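Local coordinates for uncharacterized protein Tm1679 (Thermotoga maritima, PDB 3H3E) that binds zinc through a metallo-beta-lactamase fold and is probably a metal-dependent hydrolase, although its physiological reaction is not established, at residues E163-V168 / L174-G179. The protein carries 2 engineered substitutions. Numbering follows the deposited sequence.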
loop_
_atom_site.group_PDB
_atom_site.type_symbol
_atom_site.label_atom_id
_atom_site.label_comp_id
_atom_site.label_asym_id
_atom_site.label_seq_id
_atom_site.Cartn_x
_atom_site.Cartn_y
_atom_site.Cartn_z
ATOM N N GLU A 163 6.548 -7.513 -0.142
ATOM C CA GLU A 163 5.730 -6.431 0.405
ATOM C C GLU A 163 6.538 -5.372 1.122
ATOM O O GLU A 163 7.382 -5.686 1.950
ATOM C CB GLU A 163 4.685 -6.991 1.368
ATOM C CG GLU A 163 3.758 -5.949 1.924
ATOM C CD GLU A 163 2.512 -6.557 2.528
ATOM O OE1 GLU A 163 2.551 -6.949 3.718
ATOM O OE2 GLU A 163 1.490 -6.637 1.810
ATOM N N GLN A 164 6.265 -4.110 0.809
ATOM C CA GLN A 164 6.952 -3.002 1.459
ATOM C C GLN A 164 6.000 -1.863 1.725
ATOM O O GLN A 164 4.941 -1.761 1.110
ATOM C CB GLN A 164 8.152 -2.524 0.644
ATOM C CG GLN A 164 7.850 -2.183 -0.785
ATOM C CD GLN A 164 9.084 -1.742 -1.531
ATOM O OE1 GLN A 164 10.195 -1.811 -1.011
ATOM N NE2 GLN A 164 8.903 -1.305 -2.760
ATOM N N THR A 165 6.384 -1.010 2.662
ATOM C CA THR A 165 5.477 -0.011 3.187
ATOM C C THR A 165 6.202 1.313 3.279
ATOM O O THR A 165 7.379 1.368 3.620
ATOM C CB THR A 165 4.932 -0.434 4.578
ATOM O OG1 THR A 165 4.151 -1.622 4.432
ATOM C CG2 THR A 165 4.051 0.637 5.167
ATOM N N LEU A 166 5.497 2.381 2.947
ATOM C CA LEU A 166 6.084 3.703 2.983
ATOM C C LEU A 166 5.842 4.350 4.339
ATOM O O LEU A 166 4.748 4.287 4.881
ATOM C CB LEU A 166 5.489 4.560 1.868
ATOM C CG LEU A 166 5.886 6.025 1.815
ATOM C CD1 LEU A 166 7.352 6.097 1.513
ATOM C CD2 LEU A 166 5.058 6.776 0.750
ATOM N N VAL A 167 6.882 4.957 4.891
ATOM C CA VAL A 167 6.751 5.747 6.105
ATOM C C VAL A 167 7.270 7.156 5.829
ATOM O O VAL A 167 8.403 7.349 5.389
ATOM C CB VAL A 167 7.512 5.116 7.283
ATOM C CG1 VAL A 167 7.309 5.926 8.555
ATOM C CG2 VAL A 167 7.051 3.708 7.485
ATOM N N VAL A 168 6.408 8.130 6.067
ATOM C CA VAL A 168 6.754 9.526 5.918
ATOM C C VAL A 168 6.812 10.120 7.313
ATOM O O VAL A 168 5.833 10.065 8.062
ATOM C CB VAL A 168 5.680 10.299 5.134
ATOM C CG1 VAL A 168 6.142 11.731 4.860
ATOM C CG2 VAL A 168 5.302 9.562 3.843
ATOM N N LEU A 174 4.284 9.961 12.333
ATOM C CA LEU A 174 4.550 9.238 11.105
ATOM C C LEU A 174 3.286 9.091 10.280
ATOM O O LEU A 174 2.203 8.875 10.818
ATOM C CB LEU A 174 5.114 7.848 11.424
ATOM C CG LEU A 174 6.418 7.748 12.207
ATOM C CD1 LEU A 174 6.710 6.278 12.533
ATOM C CD2 LEU A 174 7.580 8.364 11.437
ATOM N N VAL A 175 3.420 9.200 8.968
ATOM C CA VAL A 175 2.327 8.803 8.099
ATOM C C VAL A 175 2.719 7.524 7.375
ATOM O O VAL A 175 3.794 7.431 6.796
ATOM C CB VAL A 175 1.938 9.894 7.114
ATOM C CG1 VAL A 175 0.700 9.471 6.357
ATOM C CG2 VAL A 175 1.687 11.213 7.870
ATOM N N VAL A 176 1.844 6.529 7.440
ATOM C CA VAL A 176 2.152 5.208 6.933
ATOM C C VAL A 176 1.226 4.900 5.776
ATOM O O VAL A 176 0.019 5.035 5.894
ATOM C CB VAL A 176 1.961 4.134 8.021
ATOM C CG1 VAL A 176 2.203 2.742 7.455
ATOM C CG2 VAL A 176 2.862 4.394 9.187
ATOM N N ILE A 177 1.803 4.505 4.648
ATOM C CA ILE A 177 1.027 4.199 3.460
ATOM C C ILE A 177 1.287 2.769 3.013
ATOM O O ILE A 177 2.435 2.356 2.796
ATOM C CB ILE A 177 1.292 5.198 2.325
ATOM C CG1 ILE A 177 0.807 6.589 2.729
ATOM C CG2 ILE A 177 0.542 4.784 1.069
ATOM C CD1 ILE A 177 1.781 7.331 3.542
ATOM N N THR A 178 0.206 2.004 2.918
ATOM C CA THR A 178 0.315 0.577 2.662
ATOM C C THR A 178 -0.616 0.225 1.521
ATOM O O THR A 178 -1.641 0.873 1.330
ATOM C CB THR A 178 0.031 -0.264 3.930
ATOM O OG1 THR A 178 0.205 -1.642 3.626
ATOM C CG2 THR A 178 -1.368 -0.052 4.427
ATOM N N GLY A 179 -0.236 -0.775 0.739
ATOM C CA GLY A 179 -1.010 -1.162 -0.422
ATOM C C GLY A 179 -2.077 -2.154 -0.043
ATOM O O GLY A 179 -3.256 -1.875 -0.167
HETATM O O HOH W 1 2.229 -2.280 1.677
#
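Segments 163-168 and 174-179 lie on strands 165-170 and 173-178, the two arms of an antiparallel beta hairpin buried in one of the two large mixed sheets of the metallo-beta-lactamase fold. Leu166 pairs with Ile177 and Val168 with Val175, each pair closed by two backbone hydrogen bonds, four in all; Val168 N meets Val175 O at 2.8 Å, almost straight (177°). Between them lies the non-hydrogen-bonded pair Val167-Val176.

Leu166, Val168, Val175 and Ile177 share one face, where the side chains of Val168 and Ile177 cross, CG2 of Val168 4.2 Å from CD1 of Ile177, and Leu166 and Ile177 reach Phe42 of the other large sheet. On the opposite face, which helix 185-193 covers, Val167 CG1 packs on Leu174 CD2 at 3.8 Å. A chi1 of -64° sets Thr165 OG1 beside the backbone N and turns methyl CG2 onto Val176 CG1.

Where the strands part, a water takes over the link, donating to Gln164 O (2.8 Å) and accepting from Gly179 N (3.0 Å). At this end, with the Thr178 side chain about 10 Å from the zinc, polar groups tie the hairpin to the loop carrying zinc ligand His182: Thr178 OG1 bonds to Ser181 OG, and the Glu163 carboxylate accepts from the backbone N of His182 (OE2) and Arg183 (OE1).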